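Long-range contacts in esterase (Uncultured bacterium, PDB 5EGN), which probably hydrolyses carboxylic esters and degrades N-acyl homoserine lactones, the signal molecules of bacterial quorum sensing, using an alpha/beta hydrolase fold: residues A[28-33]-A[163-168]; A[91-96]-A[240-245]; A[98-103]-A[193-198]; A[114-119]-A[207-212]. The protein carries 2 engineered substitutions. One frame throughout, in Å; residues are numbered along the deposited sequence.

Contact 1 (A[28-33]-A[163-168]); sequences FSTNGG and AVMKAH
The imidazole of His-168 is the flat group on which the 28-33 loop settles. Thr-30 covers one face with its backbone: CA stands 3.8 Å from the ring centroid, 18° off the normal and shifted toward the rim, a CH-pi contact. At the edge, in the ring plane, Asn-31 ND2 lies 3.2 Å from His-168 CE1, the amide turned 72° from the imidazole. Ser-29 O, 3.3 Å from His-168 CB, lies oblique to the ring, neither over its face nor at its edge. The far nitrogen, NE2, is hydrogen-bonded to Tyr-36 OH of the second subunit, whose Phe-40 also meets the ring, so this buried histidine joins loop, helix and dimer partner. The loop follows strand 21-25, where alpha/beta hydrolases commonly form part of the oxyanion hole, while helix 159-168 belongs to the helical insertion between strands 110-116 and 206-211. Asparagine suits its place because each end of the amide is used: OD1 accepts from Gly-33 N at 2.9 Å, an Asx turn, and ND2 donates to Asn-174. Threonine likewise splits its roles. Its OG1 bonds back to Pro-27 and His-26, whereas Thr-30 CG2, anti to the carbonyl carbon, packs 3.6 Å from Met-165 SD.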
loop_
_atom_site.group_PDB
_atom_site.type_symbol
_atom_site.label_atom_id
_atom_site.label_comp_id
_atom_site.label_asym_id
_atom_site.label_seq_id
_atom_site.Cartn_x
_atom_site.Cartn_y
_atom_site.Cartn_z
ATOM N N PHE A 28 1.846 15.000 0.420
ATOM C CA PHE A 28 1.206 15.609 -0.740
ATOM C C PHE A 28 1.435 14.789 -2.011
ATOM O O PHE A 28 2.504 14.208 -2.196
ATOM C CB PHE A 28 1.725 17.041 -0.917
ATOM C CG PHE A 28 0.869 17.899 -1.803
ATOM C CD1 PHE A 28 -0.496 17.999 -1.592
ATOM C CD2 PHE A 28 1.438 18.632 -2.831
ATOM C CE1 PHE A 28 -1.280 18.799 -2.406
ATOM C CE2 PHE A 28 0.662 19.433 -3.646
ATOM C CZ PHE A 28 -0.700 19.516 -3.433
ATOM N N SER A 29 0.402 14.735 -2.855
ATOM C CA SER A 29 0.409 14.045 -4.154
ATOM C C SER A 29 0.380 12.518 -4.045
ATOM O O SER A 29 0.290 11.827 -5.060
ATOM C CB SER A 29 1.622 14.463 -4.992
ATOM O OG SER A 29 2.762 13.700 -4.643
ATOM N N THR A 30 0.452 11.992 -2.827
ATOM C CA THR A 30 0.399 10.547 -2.627
ATOM C C THR A 30 -0.973 10.125 -2.118
ATOM O O THR A 30 -1.964 10.826 -2.324
ATOM C CB THR A 30 1.469 10.069 -1.629
ATOM O OG1 THR A 30 1.123 10.503 -0.307
ATOM C CG2 THR A 30 2.833 10.627 -2.000
ATOM N N ASN A 31 -1.023 8.970 -1.462
ATOM C CA ASN A 31 -2.234 8.515 -0.789
ATOM C C ASN A 31 -1.912 7.588 0.377
ATOM O O ASN A 31 -0.750 7.432 0.752
ATOM C CB ASN A 31 -3.178 7.814 -1.767
ATOM C CG ASN A 31 -2.529 6.640 -2.471
ATOM O OD1 ASN A 31 -2.337 5.574 -1.886
ATOM N ND2 ASN A 31 -2.203 6.825 -3.744
ATOM N N GLY A 32 -2.946 6.970 0.937
ATOM C CA GLY A 32 -2.812 6.152 2.130
ATOM C C GLY A 32 -1.934 4.923 1.980
ATOM O O GLY A 32 -1.377 4.423 2.965
ATOM N N GLY A 33 -1.800 4.444 0.747
ATOM C CA GLY A 33 -0.994 3.271 0.460
ATOM C C GLY A 33 0.403 3.370 1.044
ATOM O O GLY A 33 0.950 2.385 1.529
ATOM N N ALA A 163 10.686 6.043 -7.747
ATOM C CA ALA A 163 9.838 5.605 -8.855
ATOM C C ALA A 163 8.348 5.809 -8.556
ATOM O O ALA A 163 7.632 6.465 -9.321
ATOM C CB ALA A 163 10.113 4.145 -9.184
ATOM N N VAL A 164 7.886 5.248 -7.442
ATOM C CA VAL A 164 6.467 5.300 -7.101
ATOM C C VAL A 164 6.032 6.728 -6.771
ATOM O O VAL A 164 4.879 7.103 -7.008
ATOM C CB VAL A 164 6.123 4.352 -5.917
ATOM C CG1 VAL A 164 6.652 4.892 -4.596
ATOM C CG2 VAL A 164 4.623 4.129 -5.830
ATOM N N MET A 165 6.953 7.533 -6.250
ATOM C CA MET A 165 6.612 8.905 -5.904
ATOM C C MET A 165 6.515 9.768 -7.157
ATOM O O MET A 165 5.679 10.668 -7.237
ATOM C CB MET A 165 7.629 9.490 -4.927
ATOM C CG MET A 165 6.983 10.164 -3.733
ATOM S SD MET A 165 5.949 9.029 -2.788
ATOM C CE MET A 165 7.192 7.937 -2.100
ATOM N N LYS A 166 7.368 9.487 -8.136
ATOM C CA LYS A 166 7.279 10.160 -9.427
ATOM C C LYS A 166 6.025 9.712 -10.165
ATOM O O LYS A 166 5.467 10.454 -10.975
ATOM C CB LYS A 166 8.522 9.891 -10.277
ATOM C CG LYS A 166 9.654 10.876 -10.038
ATOM C CD LYS A 166 10.769 10.701 -11.060
ATOM C CE LYS A 166 11.897 11.693 -10.820
ATOM N NZ LYS A 166 12.989 11.555 -11.824
ATOM N N ALA A 167 5.586 8.493 -9.874
ATOM C CA ALA A 167 4.372 7.957 -10.474
ATOM C C ALA A 167 3.120 8.586 -9.869
ATOM O O ALA A 167 2.121 8.782 -10.561
ATOM C CB ALA A 167 4.332 6.452 -10.311
ATOM N N HIS A 168 3.182 8.901 -8.577
ATOM C CA HIS A 168 2.027 9.433 -7.853
ATOM C C HIS A 168 1.424 10.695 -8.475
ATOM O O HIS A 168 0.203 10.805 -8.589
ATOM C CB HIS A 168 2.405 9.720 -6.398
ATOM C CG HIS A 168 2.107 8.592 -5.460
ATOM N ND1 HIS A 168 0.831 8.113 -5.255
ATOM C CD2 HIS A 168 2.917 7.855 -4.663
ATOM C CE1 HIS A 168 0.869 7.126 -4.377
ATOM N NE2 HIS A 168 2.123 6.950 -4.003
#

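Contact 2 (A[91-96]-A[240-245]); sequences GNSIGG and VGHFYQ
Asn-92 reaches across to Gln-245 and the backbone of His-242 with both ends of its amide. Gln-245 NE2 donates to Asn-92 OD1 over 3.2 Å in a nearly straight bond, 177° at the hydrogen; the acceptor lies in the plane of the glutamine amide, but the donor stands above the plane of the asparagine carbonyl. The other end, ND2, has Leu-116 O as its main acceptor and gives only a weak, 3.5 Å bond to His-242 O, which also receives a weak one from Ser-117 OG. Asparagine thus supplies a donor and an acceptor where both are buried. In His-242, CG anti to the backbone N (chi1 -154°) carries the ring toward Ser-93, and ND1 is hydrogen-bonded to Asp-214 OD2. Its NE2 faces Ser-93 edge-on: CB is 3.3 Å away and OG 3.8 Å, too far to count as bonded here. Glu-247 OE1 satisfies the backbone N of both Gly-241 and Phe-243. The side-chain-free Gly-91 and Gly-95 let strand and helix approach closely around Ser-93, whose phi is positive (53°). This is consistent with a nucleophile elbow, and Ser-93, His-242 and Asp-214 probably form the catalytic triad of an alpha/beta hydrolase.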
loop_
_atom_site.group_PDB
_atom_site.type_symbol
_atom_site.label_atom_id
_atom_site.label_comp_id
_atom_site.label_asym_id
_atom_site.label_seq_id
_atom_site.Cartn_x
_atom_site.Cartn_y
_atom_site.Cartn_z
ATOM N N GLY A 91 1.758 12.527 10.838
ATOM C CA GLY A 91 1.651 13.327 9.633
ATOM C C GLY A 91 2.943 13.448 8.852
ATOM O O GLY A 91 4.002 13.717 9.415
ATOM N N ASN A 92 2.844 13.253 7.540
ATOM C CA ASN A 92 3.986 13.359 6.643
ATOM C C ASN A 92 3.826 14.540 5.692
ATOM O O ASN A 92 2.834 14.625 4.969
ATOM C CB ASN A 92 4.156 12.059 5.858
ATOM C CG ASN A 92 5.475 11.990 5.120
ATOM O OD1 ASN A 92 5.609 11.270 4.134
ATOM N ND2 ASN A 92 6.462 12.739 5.597
ATOM N N SER A 93 4.804 15.444 5.701
ATOM C CA SER A 93 4.742 16.684 4.925
ATOM C C SER A 93 3.464 17.459 5.216
ATOM O O SER A 93 3.303 18.039 6.290
ATOM C CB SER A 93 4.842 16.394 3.423
ATOM O OG SER A 93 4.567 17.552 2.656
ATOM N N ILE A 94 2.554 17.453 4.247
ATOM C CA ILE A 94 1.287 18.152 4.381
ATOM C C ILE A 94 0.432 17.493 5.459
ATOM O O ILE A 94 -0.422 18.138 6.063
ATOM C CB ILE A 94 0.517 18.193 3.041
ATOM C CG1 ILE A 94 -0.633 19.200 3.112
ATOM C CG2 ILE A 94 0.010 16.811 2.658
ATOM C CD1 ILE A 94 -1.422 19.311 1.831
ATOM N N GLY A 95 0.676 16.211 5.710
ATOM C CA GLY A 95 -0.016 15.500 6.769
ATOM C C GLY A 95 0.351 16.080 8.121
ATOM O O GLY A 95 -0.484 16.159 9.024
ATOM N N GLY A 96 1.610 16.484 8.256
ATOM C CA GLY A 96 2.077 17.146 9.460
ATOM C C GLY A 96 1.384 18.482 9.640
ATOM O O GLY A 96 1.007 18.853 10.755
ATOM N N VAL A 240 18.423 9.399 5.444
ATOM C CA VAL A 240 16.995 9.402 5.086
ATOM C C VAL A 240 16.582 10.748 4.498
ATOM O O VAL A 240 17.154 11.780 4.870
ATOM C CB VAL A 240 16.117 9.081 6.313
ATOM C CG1 VAL A 240 14.638 9.115 5.962
ATOM C CG2 VAL A 240 16.494 7.720 6.857
ATOM N N GLY A 241 15.632 10.739 3.559
ATOM C CA GLY A 241 15.106 11.972 3.000
ATOM C C GLY A 241 13.713 12.295 3.521
ATOM O O GLY A 241 13.525 12.505 4.719
ATOM N N HIS A 242 12.731 12.322 2.623
ATOM C CA HIS A 242 11.378 12.767 2.955
ATOM C C HIS A 242 10.487 11.638 3.458
ATOM O O HIS A 242 9.474 11.883 4.110
ATOM C CB HIS A 242 10.728 13.420 1.729
ATOM C CG HIS A 242 9.664 14.420 2.060
ATOM N ND1 HIS A 242 9.907 15.533 2.839
ATOM C CD2 HIS A 242 8.360 14.488 1.706
ATOM C CE1 HIS A 242 8.796 16.237 2.955
ATOM N NE2 HIS A 242 7.842 15.624 2.276
ATOM N N PHE A 243 10.865 10.400 3.163
ATOM C CA PHE A 243 9.986 9.270 3.435
ATOM C C PHE A 243 10.621 8.218 4.338
ATOM O O PHE A 243 10.929 7.115 3.895
ATOM C CB PHE A 243 9.546 8.631 2.117
ATOM C CG PHE A 243 9.119 9.628 1.078
ATOM C CD1 PHE A 243 7.849 10.179 1.106
ATOM C CD2 PHE A 243 9.991 10.017 0.074
ATOM C CE1 PHE A 243 7.456 11.098 0.150
ATOM C CE2 PHE A 243 9.603 10.933 -0.884
ATOM C CZ PHE A 243 8.335 11.476 -0.845
ATOM N N TYR A 244 10.797 8.567 5.609
ATOM C CA TYR A 244 11.362 7.659 6.601
ATOM C C TYR A 244 10.566 6.357 6.704
ATOM O O TYR A 244 11.138 5.288 6.916
ATOM C CB TYR A 244 11.419 8.349 7.968
ATOM C CG TYR A 244 12.256 7.639 9.011
ATOM C CD1 TYR A 244 13.218 6.706 8.649
ATOM C CD2 TYR A 244 12.079 7.904 10.364
ATOM C CE1 TYR A 244 13.980 6.057 9.604
ATOM C CE2 TYR A 244 12.836 7.262 11.323
ATOM C CZ TYR A 244 13.784 6.341 10.940
ATOM O OH TYR A 244 14.540 5.701 11.896
ATOM N N GLN A 245 9.250 6.448 6.540
ATOM C CA GLN A 245 8.388 5.280 6.695
ATOM C C GLN A 245 8.567 4.287 5.549
ATOM O O GLN A 245 8.163 3.130 5.654
ATOM C CB GLN A 245 6.917 5.699 6.800
ATOM C CG GLN A 245 6.256 6.064 5.481
ATOM C CD GLN A 245 6.438 7.522 5.114
ATOM O OE1 GLN A 245 7.558 8.025 5.059
ATOM N NE2 GLN A 245 5.330 8.211 4.867
#

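Contact 3 (A[98-103]-A[193-198]); sequences IAMQLN and WNIKDR
Met-100 meets the loop by way of Trp-193 and Ile-195, and its chain can be followed outward from the helix. CB touches both partners, 3.8 Å from Trp-193 CH2 and 4.1 Å from Ile-195 CD1. CG, turned beside the backbone N by chi1 of -74°, approaches Ile-115 of the sheet. Beyond it SD carries the bend: chi3 of -77° folds CE to the indole, where the methyl lies in the ring plane at the edge, 3.6 Å from CH2 and 3.7 Å from CZ3 of Trp-193. A flexible, unbranched methionine can bend at its sulfur to lay its methyl against the ring edge. The helix, 94-105, is the one that follows the probable nucleophile in this alpha/beta hydrolase fold, and segment 193-198 belongs to the connection that brings the chain from helix 177-185 back to strand 206-211. The polar rim of the same indole is met one residue further on. Trp-193 NE1 donates to Gln-101 OE1, modelled at 2.4 Å, a length too short to be taken literally; the amide stands 80° from the ring, and its NE2 turns to Asp-105 in a weak bond. Ile-195 adds a branched aliphatic surface: CG2 lies 3.4 Å above one face of the indole, toward the rim, and also covers a face of the Arg-198 guanidinium. That guanidinium is held by NH2, which donates to Asn-194 O at 2.8 Å, while Asn-194 OD1 accepts from Lys-196 N in an Asx turn.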
loop_
_atom_site.group_PDB
_atom_site.type_symbol
_atom_site.label_atom_id
_atom_site.label_comp_id
_atom_site.label_asym_id
_atom_site.label_seq_id
_atom_site.Cartn_x
_atom_site.Cartn_y
_atom_site.Cartn_z
ATOM N N ILE A 98 -1.599 19.202 8.498
ATOM C CA ILE A 98 -2.966 18.850 8.866
ATOM C C ILE A 98 -3.066 18.519 10.351
ATOM O O ILE A 98 -3.995 18.957 11.032
ATOM C CB ILE A 98 -3.476 17.657 8.031
ATOM C CG1 ILE A 98 -3.540 18.036 6.550
ATOM C CG2 ILE A 98 -4.844 17.211 8.512
ATOM C CD1 ILE A 98 -3.791 16.865 5.628
ATOM N N ALA A 99 -2.098 17.756 10.850
ATOM C CA ALA A 99 -2.060 17.394 12.262
ATOM C C ALA A 99 -1.894 18.621 13.161
ATOM O O ALA A 99 -2.548 18.732 14.198
ATOM C CB ALA A 99 -0.939 16.396 12.520
ATOM N N MET A 100 -1.018 19.539 12.760
ATOM C CA MET A 100 -0.779 20.755 13.538
ATOM C C MET A 100 -2.022 21.646 13.577
ATOM O O MET A 100 -2.421 22.134 14.643
ATOM C CB MET A 100 0.416 21.527 12.971
ATOM C CG MET A 100 1.764 20.888 13.288
ATOM S SD MET A 100 3.195 21.875 12.800
ATOM C CE MET A 100 3.226 21.590 11.032
ATOM N N GLN A 101 -2.630 21.845 12.412
ATOM C CA GLN A 101 -3.885 22.580 12.311
ATOM C C GLN A 101 -4.949 21.927 13.187
ATOM O O GLN A 101 -5.776 22.606 13.798
ATOM C CB GLN A 101 -4.357 22.638 10.858
ATOM C CG GLN A 101 -5.409 23.694 10.599
ATOM C CD GLN A 101 -4.887 25.091 10.847
ATOM O OE1 GLN A 101 -3.901 25.513 10.244
ATOM N NE2 GLN A 101 -5.537 25.813 11.750
ATOM N N LEU A 102 -4.913 20.599 13.246
ATOM C CA LEU A 102 -5.846 19.839 14.066
ATOM C C LEU A 102 -5.598 20.101 15.549
ATOM O O LEU A 102 -6.538 20.146 16.340
ATOM C CB LEU A 102 -5.730 18.344 13.755
ATOM C CG LEU A 102 -6.858 17.419 14.219
ATOM C CD1 LEU A 102 -6.987 16.246 13.265
ATOM C CD2 LEU A 102 -6.616 16.919 15.632
ATOM N N ASN A 103 -4.333 20.269 15.923
ATOM C CA ASN A 103 -3.989 20.639 17.292
ATOM C C ASN A 103 -4.473 22.046 17.619
ATOM O O ASN A 103 -4.826 22.346 18.761
ATOM C CB ASN A 103 -2.480 20.544 17.520
ATOM C CG ASN A 103 -2.045 19.166 17.970
ATOM O OD1 ASN A 103 -1.727 18.954 19.141
ATOM N ND2 ASN A 103 -2.032 18.216 17.043
ATOM N N TRP A 193 0.186 27.999 3.754
ATOM C CA TRP A 193 -0.165 27.772 5.154
ATOM C C TRP A 193 0.996 28.117 6.081
ATOM O O TRP A 193 2.091 27.577 5.945
ATOM C CB TRP A 193 -0.590 26.319 5.360
ATOM C CG TRP A 193 -0.994 25.973 6.756
ATOM C CD1 TRP A 193 -2.180 26.270 7.364
ATOM C CD2 TRP A 193 -0.226 25.236 7.713
ATOM N NE1 TRP A 193 -2.190 25.773 8.644
ATOM C CE2 TRP A 193 -1.003 25.134 8.882
ATOM C CE3 TRP A 193 1.047 24.658 7.695
ATOM C CZ2 TRP A 193 -0.549 24.477 10.023
ATOM C CZ3 TRP A 193 1.495 24.008 8.828
ATOM C CH2 TRP A 193 0.700 23.921 9.976
ATOM N N ASN A 194 0.747 29.020 7.024
ATOM C CA ASN A 194 1.804 29.533 7.886
ATOM C C ASN A 194 1.310 29.797 9.307
ATOM O O ASN A 194 0.466 30.664 9.528
ATOM C CB ASN A 194 2.389 30.812 7.279
ATOM C CG ASN A 194 3.692 31.231 7.928
ATOM O OD1 ASN A 194 3.898 31.041 9.125
ATOM N ND2 ASN A 194 4.583 31.811 7.134
ATOM N N ILE A 195 1.846 29.048 10.266
ATOM C CA ILE A 195 1.467 29.212 11.666
ATOM C C ILE A 195 2.688 29.388 12.566
ATOM O O ILE A 195 2.703 28.918 13.706
ATOM C CB ILE A 195 0.640 28.013 12.181
ATOM C CG1 ILE A 195 1.432 26.709 12.052
ATOM C CG2 ILE A 195 -0.675 27.911 11.428
ATOM C CD1 ILE A 195 0.976 25.628 13.010
ATOM N N LYS A 196 3.706 30.072 12.051
ATOM C CA LYS A 196 4.937 30.323 12.802
ATOM C C LYS A 196 4.674 30.952 14.167
ATOM O O LYS A 196 5.311 30.593 15.156
ATOM C CB LYS A 196 5.878 31.228 12.001
ATOM C CG LYS A 196 6.515 30.573 10.784
ATOM C CD LYS A 196 7.341 31.580 9.995
ATOM C CE LYS A 196 8.122 30.914 8.869
ATOM N NZ LYS A 196 7.426 30.986 7.555
ATOM N N ASP A 197 3.729 31.881 14.218
ATOM C CA ASP A 197 3.440 32.618 15.443
ATOM C C ASP A 197 2.554 31.825 16.400
ATOM O O ASP A 197 2.454 32.152 17.581
ATOM C CB ASP A 197 2.774 33.951 15.102
ATOM C CG ASP A 197 1.675 33.799 14.073
ATOM O OD1 ASP A 197 1.818 32.952 13.165
ATOM O OD2 ASP A 197 0.666 34.528 14.168
ATOM N N ARG A 198 1.919 30.780 15.883
ATOM C CA ARG A 198 0.934 30.031 16.651
ATOM C C ARG A 198 1.446 28.659 17.082
ATOM O O ARG A 198 0.718 27.887 17.704
ATOM C CB ARG A 198 -0.355 29.884 15.836
ATOM C CG ARG A 198 -1.065 31.207 15.569
ATOM C CD ARG A 198 -2.182 31.066 14.542
ATOM N NE ARG A 198 -1.690 31.115 13.166
ATOM C CZ ARG A 198 -2.471 31.022 12.094
ATOM N NH1 ARG A 198 -3.781 30.870 12.238
ATOM N NH2 ARG A 198 -1.945 31.078 10.878
#

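Contact 4 (A[114-119]-A[207-212])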
loop_
_atom_site.group_PDB
_atom_site.type_symbol
_atom_site.label_atom_id
_atom_site.label_comp_id
_atom_site.label_asym_id
_atom_site.label_seq_id
_atom_site.Cartn_x
_atom_site.Cartn_y
_atom_site.Cartn_z
ATOM N N LEU A 114 3.187 12.611 15.871
ATOM C CA LEU A 114 4.469 12.326 15.243
ATOM C C LEU A 114 4.514 13.083 13.922
ATOM O O LEU A 114 3.858 12.702 12.954
ATOM C CB LEU A 114 4.679 10.823 15.024
ATOM C CG LEU A 114 6.125 10.375 14.753
ATOM C CD1 LEU A 114 6.328 8.916 15.124
ATOM C CD2 LEU A 114 6.542 10.603 13.304
ATOM N N ILE A 115 5.284 14.166 13.895
ATOM C CA ILE A 115 5.439 14.973 12.693
ATOM C C ILE A 115 6.646 14.503 11.891
ATOM O O ILE A 115 7.785 14.647 12.337
ATOM C CB ILE A 115 5.605 16.464 13.035
ATOM C CG1 ILE A 115 4.548 16.898 14.046
ATOM C CG2 ILE A 115 5.492 17.314 11.781
ATOM C CD1 ILE A 115 3.161 16.960 13.461
ATOM N N LEU A 116 6.400 13.937 10.713
ATOM C CA LEU A 116 7.486 13.449 9.870
ATOM C C LEU A 116 7.725 14.339 8.658
ATOM O O LEU A 116 6.858 14.467 7.793
ATOM C CB LEU A 116 7.209 12.022 9.396
ATOM C CG LEU A 116 8.318 11.455 8.507
ATOM C CD1 LEU A 116 9.533 11.089 9.343
ATOM C CD2 LEU A 116 7.833 10.262 7.700
ATOM N N SER A 117 8.910 14.943 8.611
ATOM C CA SER A 117 9.360 15.730 7.465
ATOM C C SER A 117 8.357 16.799 7.046
ATOM O O SER A 117 7.847 16.775 5.927
ATOM C CB SER A 117 9.657 14.809 6.279
ATOM O OG SER A 117 10.599 13.811 6.630
ATOM N N SER A 118 8.078 17.740 7.941
ATOM C CA SER A 118 7.124 18.800 7.642
ATOM C C SER A 118 7.678 20.172 8.009
ATOM O O SER A 118 8.844 20.304 8.383
ATOM C CB SER A 118 5.805 18.556 8.375
ATOM O OG SER A 118 4.787 19.408 7.885
ATOM N N GLY A 119 6.829 21.189 7.897
ATOM C CA GLY A 119 7.221 22.556 8.181
ATOM C C GLY A 119 6.049 23.507 8.034
ATOM O O GLY A 119 4.918 23.078 7.803
ATOM N N LEU A 207 6.494 14.601 18.655
ATOM C CA LEU A 207 7.780 14.098 18.193
ATOM C C LEU A 207 7.984 14.474 16.731
ATOM O O LEU A 207 7.318 13.940 15.846
ATOM C CB LEU A 207 7.867 12.581 18.370
ATOM C CG LEU A 207 9.122 11.897 17.822
ATOM C CD1 LEU A 207 10.378 12.498 18.431
ATOM C CD2 LEU A 207 9.070 10.399 18.071
ATOM N N VAL A 208 8.900 15.403 16.481
ATOM C CA VAL A 208 9.205 15.822 15.118
ATOM C C VAL A 208 10.373 15.007 14.577
ATOM O O VAL A 208 11.423 14.917 15.211
ATOM C CB VAL A 208 9.539 17.323 15.043
ATOM C CG1 VAL A 208 9.751 17.749 13.600
ATOM C CG2 VAL A 208 8.427 18.141 15.677
ATOM N N VAL A 209 10.181 14.404 13.409
ATOM C CA VAL A 209 11.195 13.533 12.826
ATOM C C VAL A 209 11.631 14.033 11.454
ATOM O O VAL A 209 10.805 14.236 10.564
ATOM C CB VAL A 209 10.685 12.087 12.701
ATOM C CG1 VAL A 209 11.801 11.170 12.231
ATOM C CG2 VAL A 209 10.124 11.614 14.031
ATOM N N ALA A 210 12.936 14.225 11.292
ATOM C CA ALA A 210 13.479 14.787 10.063
ATOM C C ALA A 210 14.582 13.918 9.474
ATOM O O ALA A 210 15.401 13.358 10.203
ATOM C CB ALA A 210 14.004 16.185 10.321
ATOM N N GLY A 211 14.596 13.810 8.150
ATOM C CA GLY A 211 15.667 13.123 7.453
ATOM C C GLY A 211 16.819 14.075 7.206
ATOM O O GLY A 211 16.607 15.239 6.872
ATOM N N GLU A 212 18.042 13.583 7.377
ATOM C CA GLU A 212 19.232 14.412 7.213
ATOM C C GLU A 212 19.378 14.944 5.789
ATOM O O GLU A 212 19.786 16.088 5.583
ATOM C CB GLU A 212 20.482 13.619 7.598
ATOM C CG GLU A 212 21.784 14.380 7.429
ATOM C CD GLU A 212 22.973 13.457 7.259
ATOM O OE1 GLU A 212 22.757 12.258 6.982
ATOM O OE2 GLU A 212 24.122 13.928 7.399
HETATM O O HOH W 1 13.055 15.498 6.876
#
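Leu-114, Leu-116 and Val-209 form the main apolar patch between the two strands, all on one face of the sheet. Val-209 stands beside its bridge partner Leu-116 and diagonally from Leu-114, offering one methyl to each: CG2 lies 3.8 Å from Leu-114 CD2, and CG1, anti to the backbone N (chi1 -174°), lies 3.7 Å from Leu-116 CD1. Both leucines cross the valine obliquely, each touching a different branch; a beta-branched residue serves here because its two methyls diverge close to the backbone. Leu-207, on the same face, meets Leu-114 more loosely, CD2 to CD1 at 4.3 Å. On the reverse face Ile-115 and Val-208 pair shoulder to shoulder, with CB of the isoleucine 4.2 Å from CG2 of the valine, while the outer part of the isoleucine chain turns from the neighbouring strand. Beneath the side chains the strands run parallel, their short axes 19° apart. Ile-115 uses both its backbone N-H and its C=O: N donates to Leu-207 O at 2.8 Å and O accepts from Val-209 N, after which Ser-117 N continues the pattern to Val-209 O at 2.8 Å. Past that bond the strands part, and a water linking Ser-117 OG, 3.0 Å away, with Gly-211 N bridges them. The pair stands between strands 87-92 and 233-237 in the central sheet. Helix 249-257 and Tyr-244 of helix 244-247 cover the face of Leu-114, Leu-116 and Val-209, whereas helix 219-228 packs against that of Ile-115 and Val-208.

Along the chain the first segments of contacts 1 to 4 come in order, followed by 163-168, 193-198, 207-212 and 240-245, so the second half of the fold returns to the first. Contacts 2 and 4 are the closest pair, centres about 6 Å apart, and join through neighbouring strands 87-92 and 110-116 of one sheet. Contact 3 shares helix 94-105 with contact 2 and touches contact 4 at Gly-119. Contact 1, with its centre about 12 Å from that of contact 2, meets it where Met-165 packs on Phe-243. Contacts 2 and 4 thus lie at the probable active site, with contact 1 joining the helical insertion to it and contact 3 further along helix 94-105.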